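Local coordinates for protein L-glyceraldehyde 3-phosphate reductase (Clostridium beijerinckii, PDB 6HG6) that binds NADPH and probably reduces aldehydes such as furfural, as a TIM-barrel enzyme of the aldo-keto reductase family, at residues N11-Y15 with L25-S29; Y3-R9 with F50-G56; K97-W103 with Y115-S119; G108-S112 with R139-T144. All coordinates share one frame; numbering follows the deposited sequence.

Interactions 1 and 2 lie at the N-terminal end of the barrel, interactions 3 and 4 at its C-terminal end. Interaction 1 is buried and mostly apolar, joining the lead-in chain to the hairpin and first barrel strand. It is nested along the chain within interaction 2, a partly buried contact where the N-terminal tail lies on the end of helix 42-54 by way of stacked rings and a shared carboxylate. Interaction 3, also buried, packs helix 113-127 against its preceding strand and loop. Interaction 4 touches it, with segments that alternate along the chain, but lies at the surface and relies on charged groups and turns between two loops.

Interaction 1 (N11-Y15 with L25-S29); sequences NEMKY and LPMIS
The carbonyl oxygen of Lys14 takes a hydrogen bond from the backbone N of Met27, with Lys14 O and Met27 N 2.9 Å apart and an angle of 150° at the hydrogen. The same oxygen is approached by a C-H group, Pro26 CA lying 3.5 Å from Lys14 O. A converse contact follows one residue on, where Tyr15 CA comes within 3.2 Å of Leu25 O. These contacts flank the antiparallel, non-hydrogen-bonded pair of Tyr15 and Pro26, whose side chains share one face of the two-stranded sheet. That sheet, strands 15-17 and 24-26, is the N-terminal hairpin that closes the bottom of the barrel in aldo-keto reductases, and the chain turns through Met27 straight into the first barrel strand, 28-31. Pro26 fills the angle between two side chains: its CB lies 3.9 Å from Tyr15 CE1 and 4.0 Å from Met13 CG. The tyrosine runs past the proline at a slant and finishes in a hydrogen bond from its hydroxyl group to the carbonyl of Gly56. Met13 folds back on itself, chi2 53° and chi3 57°, which brings SD beside the backbone at Met27 and Ile28 and carries CE to 4.1 Å from Ile28 CB. There the thioether crosses the isoleucine nearly at a right angle. On another flank, the sulfur of Met27 rests on the base of the Lys14 side chain, Met27 SD to Lys14 CB being 3.6 Å, while the rest of the lysine extends away.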
loop_
_atom_site.group_PDB
_atom_site.type_symbol
_atom_site.label_atom_id
_atom_site.label_comp_id
_atom_site.label_asym_id
_atom_site.label_seq_id
_atom_site.Cartn_x
_atom_site.Cartn_y
_atom_site.Cartn_z
ATOM N N ASN A 11 2.886 2.751 -21.062
ATOM C CA ASN A 11 2.429 3.902 -21.881
ATOM C C ASN A 11 1.574 4.909 -21.110
ATOM O O ASN A 11 1.598 6.088 -21.517
ATOM C CB ASN A 11 1.702 3.397 -23.115
ATOM C CG ASN A 11 2.702 2.780 -24.065
ATOM O OD1 ASN A 11 2.345 2.257 -25.121
ATOM N ND2 ASN A 11 3.963 2.910 -23.720
ATOM N N GLU A 12 0.871 4.517 -20.051
ATOM C CA GLU A 12 -0.126 5.422 -19.415
ATOM C C GLU A 12 0.156 5.660 -17.943
ATOM O O GLU A 12 -0.040 6.784 -17.477
ATOM C CB GLU A 12 -1.523 4.806 -19.512
ATOM C CG GLU A 12 -2.040 4.714 -20.937
ATOM C CD GLU A 12 -2.440 6.053 -21.523
ATOM O OE1 GLU A 12 -2.316 6.194 -22.748
ATOM O OE2 GLU A 12 -2.926 6.941 -20.753
ATOM N N MET A 13 0.546 4.622 -17.214
ATOM C CA MET A 13 0.722 4.756 -15.758
ATOM C C MET A 13 1.761 5.852 -15.493
ATOM O O MET A 13 2.693 5.994 -16.276
ATOM C CB MET A 13 1.178 3.410 -15.171
ATOM C CG MET A 13 1.408 3.450 -13.715
ATOM S SD MET A 13 0.078 4.093 -12.674
ATOM C CE MET A 13 -1.308 3.032 -13.072
ATOM N N LYS A 14 1.605 6.622 -14.431
ATOM C CA LYS A 14 2.647 7.575 -13.968
ATOM C C LYS A 14 3.389 6.960 -12.778
ATOM O O LYS A 14 2.786 6.179 -12.030
ATOM C CB LYS A 14 2.014 8.914 -13.625
ATOM C CG LYS A 14 1.398 9.602 -14.839
ATOM C CD LYS A 14 0.988 11.038 -14.565
ATOM C CE LYS A 14 0.542 11.757 -15.814
ATOM N NZ LYS A 14 -0.050 13.068 -15.470
ATOM N N TYR A 15 4.668 7.291 -12.636
ATOM C CA TYR A 15 5.593 6.760 -11.605
ATOM C C TYR A 15 6.140 7.935 -10.811
ATOM O O TYR A 15 6.450 8.985 -11.427
ATOM C CB TYR A 15 6.700 5.906 -12.244
ATOM C CG TYR A 15 6.121 4.735 -12.994
ATOM C CD1 TYR A 15 5.833 3.536 -12.360
ATOM C CD2 TYR A 15 5.806 4.852 -14.338
ATOM C CE1 TYR A 15 5.212 2.508 -13.045
ATOM C CE2 TYR A 15 5.172 3.837 -15.035
ATOM C CZ TYR A 15 4.896 2.644 -14.380
ATOM O OH TYR A 15 4.253 1.684 -15.112
ATOM N N LEU A 25 7.431 4.545 -7.393
ATOM C CA LEU A 25 6.259 3.672 -7.298
ATOM C C LEU A 25 5.309 4.097 -8.422
ATOM O O LEU A 25 5.229 5.272 -8.784
ATOM C CB LEU A 25 5.539 3.854 -5.960
ATOM C CG LEU A 25 6.339 3.617 -4.695
ATOM C CD1 LEU A 25 5.429 3.661 -3.473
ATOM C CD2 LEU A 25 7.068 2.297 -4.760
ATOM N N PRO A 26 4.499 3.164 -8.952
ATOM C CA PRO A 26 3.382 3.543 -9.814
ATOM C C PRO A 26 2.431 4.357 -8.917
ATOM O O PRO A 26 2.329 4.060 -7.725
ATOM C CB PRO A 26 2.697 2.208 -10.145
ATOM C CG PRO A 26 3.024 1.333 -8.921
ATOM C CD PRO A 26 4.444 1.742 -8.577
ATOM N N MET A 27 1.701 5.304 -9.477
ATOM C CA MET A 27 0.775 6.121 -8.665
ATOM C C MET A 27 -0.343 5.238 -8.121
ATOM O O MET A 27 -0.873 5.590 -7.074
ATOM C CB MET A 27 0.216 7.293 -9.459
ATOM C CG MET A 27 1.250 8.352 -9.647
ATOM S SD MET A 27 0.508 9.817 -10.452
ATOM C CE MET A 27 -0.519 10.472 -9.151
ATOM N N ILE A 28 -0.625 4.123 -8.782
ATOM C CA ILE A 28 -1.519 3.042 -8.275
ATOM C C ILE A 28 -0.659 1.805 -8.025
ATOM O O ILE A 28 -0.051 1.342 -8.964
ATOM C CB ILE A 28 -2.683 2.687 -9.243
ATOM C CG1 ILE A 28 -3.517 3.895 -9.657
ATOM C CG2 ILE A 28 -3.558 1.631 -8.603
ATOM C CD1 ILE A 28 -4.049 4.633 -8.478
ATOM N N SER A 29 -0.656 1.315 -6.788
ATOM C CA SER A 29 -0.015 0.058 -6.358
ATOM C C SER A 29 -1.113 -0.957 -6.069
ATOM O O SER A 29 -2.253 -0.524 -5.690
ATOM C CB SER A 29 0.878 0.258 -5.164
ATOM O OG SER A 29 1.957 1.144 -5.463
#

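Interaction 2 (Y3-R9 with F50-G56)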
loop_
_atom_site.group_PDB
_atom_site.type_symbol
_atom_site.label_atom_id
_atom_site.label_comp_id
_atom_site.label_asym_id
_atom_site.label_seq_id
_atom_site.Cartn_x
_atom_site.Cartn_y
_atom_site.Cartn_z
ATOM N N TYR A 3 1.564 -16.407 -20.335
ATOM C CA TYR A 3 1.364 -14.965 -20.026
ATOM C C TYR A 3 2.541 -14.181 -20.596
ATOM O O TYR A 3 3.665 -14.520 -20.327
ATOM C CB TYR A 3 1.308 -14.627 -18.542
ATOM C CG TYR A 3 1.354 -13.142 -18.237
ATOM C CD1 TYR A 3 0.363 -12.280 -18.690
ATOM C CD2 TYR A 3 2.399 -12.592 -17.515
ATOM C CE1 TYR A 3 0.378 -10.931 -18.377
ATOM C CE2 TYR A 3 2.440 -11.239 -17.209
ATOM C CZ TYR A 3 1.427 -10.407 -17.644
ATOM O OH TYR A 3 1.456 -9.078 -17.328
ATOM N N GLN A 4 2.252 -13.150 -21.364
ATOM C CA GLN A 4 3.277 -12.221 -21.900
ATOM C C GLN A 4 2.761 -10.829 -21.587
ATOM O O GLN A 4 1.650 -10.500 -22.012
ATOM C CB GLN A 4 3.477 -12.365 -23.403
ATOM C CG GLN A 4 4.108 -13.680 -23.833
ATOM C CD GLN A 4 4.242 -13.684 -25.338
ATOM O OE1 GLN A 4 3.562 -14.446 -26.040
ATOM N NE2 GLN A 4 5.035 -12.749 -25.855
ATOM N N ALA A 5 3.534 -10.100 -20.803
ATOM C CA ALA A 5 3.145 -8.769 -20.324
ATOM C C ALA A 5 2.894 -7.906 -21.549
ATOM O O ALA A 5 3.537 -8.116 -22.591
ATOM C CB ALA A 5 4.199 -8.194 -19.438
ATOM N N SER A 6 1.871 -7.073 -21.451
ATOM C CA SER A 6 1.495 -6.136 -22.516
ATOM C C SER A 6 2.697 -5.255 -22.889
ATOM O O SER A 6 3.269 -4.649 -21.998
ATOM C CB SER A 6 0.364 -5.291 -22.065
ATOM O OG SER A 6 0.112 -4.313 -23.050
ATOM N N LYS A 7 2.986 -5.120 -24.178
ATOM C CA LYS A 7 4.049 -4.211 -24.663
ATOM C C LYS A 7 3.671 -2.751 -24.359
ATOM O O LYS A 7 4.567 -1.920 -24.301
ATOM C CB LYS A 7 4.263 -4.405 -26.166
ATOM C CG LYS A 7 4.962 -5.696 -26.593
ATOM C CD LYS A 7 6.189 -6.115 -25.755
ATOM C CE LYS A 7 7.362 -6.686 -26.536
ATOM N NZ LYS A 7 6.939 -7.431 -27.748
ATOM N N ASN A 8 2.403 -2.447 -24.111
ATOM C CA ASN A 8 1.929 -1.064 -23.831
ATOM C C ASN A 8 1.900 -0.775 -22.329
ATOM O O ASN A 8 1.435 0.290 -21.948
ATOM C CB ASN A 8 0.522 -0.860 -24.402
ATOM C CG ASN A 8 0.474 -0.985 -25.907
ATOM O OD1 ASN A 8 1.404 -0.590 -26.616
ATOM N ND2 ASN A 8 -0.635 -1.495 -26.417
ATOM N N ARG A 9 2.416 -1.652 -21.475
ATOM C CA ARG A 9 2.197 -1.518 -20.014
ATOM C C ARG A 9 2.836 -0.264 -19.419
ATOM O O ARG A 9 2.355 0.149 -18.389
ATOM C CB ARG A 9 2.648 -2.779 -19.290
ATOM C CG ARG A 9 4.143 -3.008 -19.364
ATOM C CD ARG A 9 4.486 -4.335 -18.759
ATOM N NE ARG A 9 5.890 -4.678 -18.860
ATOM C CZ ARG A 9 6.471 -5.197 -19.924
ATOM N NH1 ARG A 9 5.825 -5.374 -21.065
ATOM N NH2 ARG A 9 7.749 -5.478 -19.871
ATOM N N PHE A 50 -1.793 -10.154 -13.519
ATOM C CA PHE A 50 -1.512 -9.921 -14.939
ATOM C C PHE A 50 -2.177 -8.607 -15.348
ATOM O O PHE A 50 -1.549 -7.804 -16.067
ATOM C CB PHE A 50 -2.024 -11.071 -15.803
ATOM C CG PHE A 50 -1.388 -12.411 -15.517
ATOM C CD1 PHE A 50 -0.145 -12.516 -14.916
ATOM C CD2 PHE A 50 -1.983 -13.559 -16.027
ATOM C CE1 PHE A 50 0.426 -13.760 -14.665
ATOM C CE2 PHE A 50 -1.394 -14.795 -15.822
ATOM C CZ PHE A 50 -0.184 -14.887 -15.170
ATOM N N THR A 51 -3.439 -8.396 -14.958
ATOM C CA THR A 51 -4.154 -7.145 -15.297
ATOM C C THR A 51 -3.400 -5.960 -14.691
ATOM O O THR A 51 -3.177 -4.988 -15.405
ATOM C CB THR A 51 -5.612 -7.176 -14.830
ATOM O OG1 THR A 51 -6.201 -8.314 -15.455
ATOM C CG2 THR A 51 -6.335 -5.910 -15.203
ATOM N N ALA A 52 -2.961 -6.061 -13.443
ATOM C CA ALA A 52 -2.256 -4.979 -12.745
ATOM C C ALA A 52 -0.988 -4.615 -13.539
ATOM O O ALA A 52 -0.805 -3.448 -13.924
ATOM C CB ALA A 52 -1.911 -5.401 -11.353
ATOM N N PHE A 53 -0.153 -5.610 -13.810
ATOM C CA PHE A 53 1.143 -5.382 -14.491
ATOM C C PHE A 53 0.903 -4.884 -15.913
ATOM O O PHE A 53 1.646 -4.001 -16.368
ATOM C CB PHE A 53 2.005 -6.641 -14.438
ATOM C CG PHE A 53 3.426 -6.452 -14.910
ATOM C CD1 PHE A 53 4.221 -5.495 -14.316
ATOM C CD2 PHE A 53 3.970 -7.271 -15.880
ATOM C CE1 PHE A 53 5.531 -5.273 -14.759
ATOM C CE2 PHE A 53 5.272 -7.075 -16.320
ATOM C CZ PHE A 53 6.049 -6.079 -15.752
ATOM N N ASP A 54 -0.091 -5.419 -16.627
ATOM C CA ASP A 54 -0.360 -5.006 -18.020
ATOM C C ASP A 54 -0.732 -3.523 -18.076
ATOM O O ASP A 54 -0.630 -2.964 -19.157
ATOM C CB ASP A 54 -1.465 -5.847 -18.657
ATOM C CG ASP A 54 -1.022 -7.219 -19.129
ATOM O OD1 ASP A 54 0.166 -7.511 -19.076
ATOM O OD2 ASP A 54 -1.905 -7.942 -19.654
ATOM N N ASN A 55 -1.237 -2.963 -16.965
ATOM C CA ASN A 55 -1.685 -1.544 -16.853
ATOM C C ASN A 55 -0.624 -0.694 -16.152
ATOM O O ASN A 55 -0.929 0.447 -15.760
ATOM C CB ASN A 55 -3.038 -1.488 -16.151
ATOM C CG ASN A 55 -4.107 -1.966 -17.099
ATOM O OD1 ASN A 55 -4.503 -3.135 -17.070
ATOM N ND2 ASN A 55 -4.467 -1.134 -18.040
ATOM N N GLY A 56 0.588 -1.232 -15.998
ATOM C CA GLY A 56 1.750 -0.486 -15.477
ATOM C C GLY A 56 1.873 -0.485 -13.992
ATOM O O GLY A 56 2.791 0.177 -13.496
HETATM O O HOH W 1 -0.780 -9.499 -21.515
HETATM O O HOH W 2 -1.532 -2.093 -21.485
#
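Asp54 OD1 is held by two donors, the hydroxyl of Tyr3 (OH to OD1 2.7 Å) and the backbone N of Ser6 (N to OD1 3.0 Å), which reach it from opposite faces of the carboxylate plane. The other oxygen, OD2, accepts from a water that also donates to Gln4 O. Ser6 closes an ST turn through its OG and the N of Asn8, and its carbonyl takes Arg9 NH1 at 2.8 Å from Ser6 O. Outward from this polar centre, the Tyr3 ring lies flat on Phe50 in an offset stack, centroids 3.9 Å apart and planes only 5° from parallel. Phe53 turns its edge to the tyrosine hydroxyl, and Ala5 CB packs against the same phenylalanine, 3.5 Å from Phe53 CE2. Over one face of the Phe53 ring passes Arg9 CD, while the guanidinium goes on to a salt bridge with Glu91. The tail thus lies across the C-terminal end of barrel helix 42-54, which finishes in a Schellman motif with Gly56 at positive phi. A helix C-terminus would tend to disfavour the negative charge of Asp54; the two donors and the water probably offset this and stabilise its ionised form.

Interaction 3 (K97-W103 with Y115-S119); sequences KAGYKMW and YILAS
Tyr115 is the main bump of this contact, reaching from helix 113-127 into a hollow formed by the end of strand 93-98 and the loop after it, within a beta-alpha-beta unit of the TIM barrel. With CG anti to the backbone N (chi1 166°), the ring is carried off the helix and into the loop. Ala98 CB lies over one face of the ring, and Met102 CB closes on its edge, 4.0 Å from Tyr115 CE1. Beyond them Trp103 completes the wall: the edge of the tyrosine points at the face of its indole in a T-shaped pair, planes at 77°, with Trp103 CH2 3.7 Å from Tyr115 CD1. The indole also reaches along the helix to Ala118 CB. At the bottom of the hollow, Tyr115 OH accepts from Gly99 N at 3.2 Å, with Asn64 ND2 as a further partner; Tyr100 O lies 2.5 Å from Tyr115 OH, so short that the exact length is doubtful. Ala98 is a small bump of its own, its CB 3.8 Å from Ser119 CB and close to Ile116. Alongside, Ser119 OG, which also meets Asn64, shares with Lys97 O a bridging water, 2.7 Å from the hydroxyl oxygen.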
loop_
_atom_site.group_PDB
_atom_site.type_symbol
_atom_site.label_atom_id
_atom_site.label_comp_id
_atom_site.label_asym_id
_atom_site.label_seq_id
_atom_site.Cartn_x
_atom_site.Cartn_y
_atom_site.Cartn_z
ATOM N N LYS A 97 6.099 -7.462 5.177
ATOM C CA LYS A 97 6.077 -6.779 6.471
ATOM C C LYS A 97 6.019 -7.821 7.579
ATOM O O LYS A 97 5.577 -8.944 7.344
ATOM C CB LYS A 97 4.836 -5.872 6.592
ATOM C CG LYS A 97 4.408 -5.175 5.311
ATOM C CD LYS A 97 3.317 -4.127 5.570
ATOM C CE LYS A 97 2.822 -3.434 4.326
ATOM N NZ LYS A 97 1.947 -4.349 3.558
ATOM N N ALA A 98 6.439 -7.380 8.750
ATOM C CA ALA A 98 6.301 -8.108 10.018
ATOM C C ALA A 98 5.998 -7.069 11.095
ATOM O O ALA A 98 6.604 -5.948 11.079
ATOM C CB ALA A 98 7.577 -8.856 10.308
ATOM N N GLY A 99 5.077 -7.385 11.988
ATOM C CA GLY A 99 4.764 -6.487 13.116
ATOM C C GLY A 99 3.389 -6.692 13.708
ATOM O O GLY A 99 3.176 -6.289 14.879
ATOM N N TYR A 100 2.476 -7.306 12.953
ATOM C CA TYR A 100 1.165 -7.771 13.437
ATOM C C TYR A 100 1.272 -9.265 13.732
ATOM O O TYR A 100 2.353 -9.862 13.569
ATOM C CB TYR A 100 0.016 -7.450 12.461
ATOM C CG TYR A 100 -0.499 -6.028 12.562
ATOM C CD1 TYR A 100 -1.294 -5.630 13.619
ATOM C CD2 TYR A 100 -0.176 -5.075 11.608
ATOM C CE1 TYR A 100 -1.825 -4.345 13.700
ATOM C CE2 TYR A 100 -0.665 -3.774 11.685
ATOM C CZ TYR A 100 -1.459 -3.408 12.750
ATOM O OH TYR A 100 -1.938 -2.133 12.831
ATOM N N LYS A 101 0.169 -9.861 14.163
ATOM C CA LYS A 101 0.206 -11.256 14.641
ATOM C C LYS A 101 0.335 -12.176 13.433
ATOM O O LYS A 101 -0.486 -12.073 12.487
ATOM C CB LYS A 101 -1.001 -11.638 15.469
ATOM C CG LYS A 101 -0.873 -13.041 16.049
ATOM C CD LYS A 101 -1.988 -13.350 16.952
ATOM C CE LYS A 101 -1.846 -14.721 17.544
ATOM N NZ LYS A 101 -2.841 -14.890 18.606
ATOM N N MET A 102 1.365 -13.011 13.449
ATOM C CA MET A 102 1.591 -13.993 12.375
ATOM C C MET A 102 1.464 -15.406 12.938
ATOM O O MET A 102 0.800 -16.226 12.278
ATOM C CB MET A 102 2.970 -13.789 11.743
ATOM C CG MET A 102 3.284 -14.808 10.673
ATOM S SD MET A 102 2.226 -14.482 9.227
ATOM C CE MET A 102 2.515 -15.992 8.315
ATOM N N TRP A 103 2.105 -15.726 14.063
ATOM C CA TRP A 103 2.001 -17.083 14.648
ATOM C C TRP A 103 1.847 -16.935 16.149
ATOM O O TRP A 103 1.927 -15.808 16.647
ATOM C CB TRP A 103 3.168 -17.988 14.213
ATOM C CG TRP A 103 4.543 -17.601 14.684
ATOM C CD1 TRP A 103 5.088 -17.895 15.909
ATOM C CD2 TRP A 103 5.576 -16.939 13.934
ATOM N NE1 TRP A 103 6.369 -17.401 15.981
ATOM C CE2 TRP A 103 6.698 -16.825 14.787
ATOM C CE3 TRP A 103 5.662 -16.350 12.664
ATOM C CZ2 TRP A 103 7.889 -16.218 14.380
ATOM C CZ3 TRP A 103 6.840 -15.750 12.279
ATOM C CH2 TRP A 103 7.928 -15.646 13.144
ATOM N N TYR A 115 11.267 -11.911 16.025
ATOM C CA TYR A 115 10.076 -12.047 15.164
ATOM C C TYR A 115 10.370 -11.484 13.781
ATOM O O TYR A 115 10.038 -12.104 12.768
ATOM C CB TYR A 115 8.886 -11.387 15.852
ATOM C CG TYR A 115 7.716 -11.176 14.938
ATOM C CD1 TYR A 115 7.223 -12.186 14.140
ATOM C CD2 TYR A 115 7.087 -9.942 14.899
ATOM C CE1 TYR A 115 6.130 -11.966 13.310
ATOM C CE2 TYR A 115 5.989 -9.719 14.093
ATOM C CZ TYR A 115 5.512 -10.738 13.291
ATOM O OH TYR A 115 4.461 -10.482 12.444
ATOM N N ILE A 116 10.907 -10.269 13.735
ATOM C CA ILE A 116 11.067 -9.555 12.450
ATOM C C ILE A 116 11.951 -10.402 11.543
ATOM O O ILE A 116 11.586 -10.643 10.399
ATOM C CB ILE A 116 11.558 -8.117 12.678
ATOM C CG1 ILE A 116 10.479 -7.271 13.348
ATOM C CG2 ILE A 116 12.078 -7.551 11.381
ATOM C CD1 ILE A 116 10.972 -5.887 13.764
ATOM N N LEU A 117 13.109 -10.860 12.021
ATOM C CA LEU A 117 14.025 -11.598 11.144
ATOM C C LEU A 117 13.502 -13.001 10.860
ATOM O O LEU A 117 13.684 -13.442 9.735
ATOM C CB LEU A 117 15.432 -11.568 11.732
ATOM C CG LEU A 117 16.054 -10.169 11.842
ATOM C CD1 LEU A 117 17.447 -10.297 12.429
ATOM C CD2 LEU A 117 16.115 -9.548 10.484
ATOM N N ALA A 118 12.978 -13.721 11.833
ATOM C CA ALA A 118 12.387 -15.058 11.576
ATOM C C ALA A 118 11.261 -14.928 10.552
ATOM O O ALA A 118 11.167 -15.751 9.640
ATOM C CB ALA A 118 11.911 -15.705 12.859
ATOM N N SER A 119 10.435 -13.905 10.669
ATOM C CA SER A 119 9.312 -13.687 9.733
ATOM C C SER A 119 9.827 -13.415 8.330
ATOM O O SER A 119 9.320 -13.987 7.376
ATOM C CB SER A 119 8.453 -12.545 10.164
ATOM O OG SER A 119 7.358 -12.496 9.261
HETATM O O HOH W 3 7.662 -11.103 7.003
#

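Interaction 4 (G108-S112 with R139-T144)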
loop_
_atom_site.group_PDB
_atom_site.type_symbol
_atom_site.label_atom_id
_atom_site.label_comp_id
_atom_site.label_asym_id
_atom_site.label_seq_id
_atom_site.Cartn_x
_atom_site.Cartn_y
_atom_site.Cartn_z
ATOM N N GLY A 108 5.821 -14.253 17.674
ATOM C CA GLY A 108 5.053 -14.252 16.415
ATOM C C GLY A 108 4.206 -13.008 16.208
ATOM O O GLY A 108 3.305 -13.055 15.364
ATOM N N ASP A 109 4.565 -11.908 16.871
ATOM C CA ASP A 109 3.863 -10.614 16.800
ATOM C C ASP A 109 4.823 -9.532 17.304
ATOM O O ASP A 109 5.831 -9.879 17.954
ATOM C CB ASP A 109 2.622 -10.685 17.678
ATOM C CG ASP A 109 1.533 -9.670 17.436
ATOM O OD1 ASP A 109 1.785 -8.698 16.697
ATOM O OD2 ASP A 109 0.414 -9.870 18.028
ATOM N N PHE A 110 4.482 -8.277 17.073
ATOM C CA PHE A 110 5.122 -7.085 17.694
ATOM C C PHE A 110 6.602 -6.735 17.373
ATOM O O PHE A 110 7.415 -6.336 18.173
ATOM C CB PHE A 110 5.086 -7.193 19.215
ATOM C CG PHE A 110 3.679 -7.180 19.767
ATOM C CD1 PHE A 110 2.904 -6.048 19.629
ATOM C CD2 PHE A 110 3.125 -8.307 20.355
ATOM C CE1 PHE A 110 1.598 -6.004 20.114
ATOM C CE2 PHE A 110 1.816 -8.270 20.842
ATOM C CZ PHE A 110 1.060 -7.129 20.697
ATOM N N GLY A 111 7.224 -6.643 16.305
ATOM C CA GLY A 111 8.435 -5.782 16.820
ATOM C C GLY A 111 9.834 -6.302 17.347
ATOM O O GLY A 111 10.896 -5.560 17.219
ATOM N N SER A 112 9.986 -7.441 18.023
ATOM C CA SER A 112 11.335 -7.944 18.391
ATOM C C SER A 112 12.170 -8.276 17.155
ATOM O O SER A 112 11.611 -8.636 16.117
ATOM C CB SER A 112 11.251 -9.176 19.273
ATOM O OG SER A 112 10.711 -10.294 18.551
ATOM N N ARG A 139 3.783 -2.090 12.137
ATOM C CA ARG A 139 3.117 -1.141 13.048
ATOM C C ARG A 139 4.094 -0.786 14.167
ATOM O O ARG A 139 5.078 -1.529 14.394
ATOM C CB ARG A 139 1.845 -1.733 13.660
ATOM C CG ARG A 139 2.065 -3.070 14.374
ATOM C CD ARG A 139 1.158 -3.287 15.548
ATOM N NE ARG A 139 1.101 -4.682 16.011
ATOM C CZ ARG A 139 0.161 -5.158 16.798
ATOM N NH1 ARG A 139 -0.788 -4.371 17.277
ATOM N NH2 ARG A 139 0.165 -6.431 17.152
ATOM N N MET A 140 3.795 0.277 14.885
ATOM C CA MET A 140 4.633 0.662 16.029
ATOM C C MET A 140 4.497 -0.378 17.160
ATOM O O MET A 140 3.410 -0.915 17.396
ATOM C CB MET A 140 4.238 2.046 16.536
ATOM C CG MET A 140 4.420 3.132 15.493
ATOM S SD MET A 140 4.109 4.780 16.125
ATOM C CE MET A 140 2.325 4.825 16.295
ATOM N N ASP A 141 5.593 -0.638 17.855
ATOM C CA ASP A 141 5.585 -1.444 19.085
ATOM C C ASP A 141 6.204 -0.600 20.181
ATOM O O ASP A 141 7.422 -0.605 20.356
ATOM C CB ASP A 141 6.374 -2.739 18.922
ATOM C CG ASP A 141 6.297 -3.578 20.187
ATOM O OD1 ASP A 141 5.582 -3.161 21.130
ATOM O OD2 ASP A 141 6.972 -4.636 20.213
ATOM N N PRO A 142 5.409 0.114 20.979
ATOM C CA PRO A 142 5.986 0.944 22.026
ATOM C C PRO A 142 6.613 0.117 23.152
ATOM O O PRO A 142 7.283 0.705 23.961
ATOM C CB PRO A 142 4.795 1.799 22.500
ATOM C CG PRO A 142 3.569 0.945 22.146
ATOM C CD PRO A 142 3.943 0.250 20.860
ATOM N N ASP A 143 6.421 -1.205 23.168
ATOM C CA ASP A 143 6.985 -2.090 24.222
ATOM C C ASP A 143 8.341 -2.679 23.798
ATOM O O ASP A 143 8.929 -3.400 24.601
ATOM C CB ASP A 143 5.951 -3.138 24.634
ATOM C CG ASP A 143 4.723 -2.478 25.265
ATOM O OD1 ASP A 143 4.886 -1.691 26.242
ATOM O OD2 ASP A 143 3.625 -2.634 24.707
ATOM N N THR A 144 8.775 -2.473 22.558
ATOM C CA THR A 144 10.138 -2.865 22.086
ATOM C C THR A 144 10.883 -1.571 21.802
ATOM O O THR A 144 10.329 -0.683 21.151
ATOM C CB THR A 144 10.107 -3.694 20.804
ATOM O OG1 THR A 144 9.387 -4.903 21.048
ATOM C CG2 THR A 144 11.484 -4.055 20.273
HETATM O O HOH W 4 -1.662 -8.438 18.374
#
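Asp109 and Arg139 meet with their flat groups turned only 23° from each other, although the two side chains cross at about a right angle. Arg139 NH2 donates to the syn side of Asp109 OD1, 2.8 Å away, in a salt bridge whose acceptor lies almost exactly in the guanidinium plane. A water extends this edge-on pairing, accepting from Arg139 NH2 and donating to Asp109 OD2. Phe110 takes a face instead: its ring is 16° from parallel to the guanidinium, and CE1 sits over the rim of that group, 3.3 Å from Arg139 NH2. The arginine is thus bounded by a carboxylate at the edge and an aromatic on one side, while its NE is bonded to Gly99 O. Both segments are loops at the C-terminal end of the barrel, following the third and fourth strands and leading into helices 113-127 and 146-158; Ser112 is the N-cap of the first, its OG accepting from Tyr115 N. Asp141 stretches toward this loop with CG anti to the backbone N, chi1 -178°, and brings OD2 within 2.7 Å of Phe110 O and 3.3 Å of Phe110 CB. Thr144 OG1 donates to Asp141 OD2 over 2.6 Å, from above the carboxylate plane. Asp141 OD1 accepts from Asp143 N, an Asx turn set within the type I turn from Asp141 to Thr144, so both carboxylate oxygens are tied to their own loop. The threonine methyl lies alongside the neighbouring backbone, Thr144 CG2 being 3.5 Å from Gly111 O, an oxygen that also accepts from Ser149 OG.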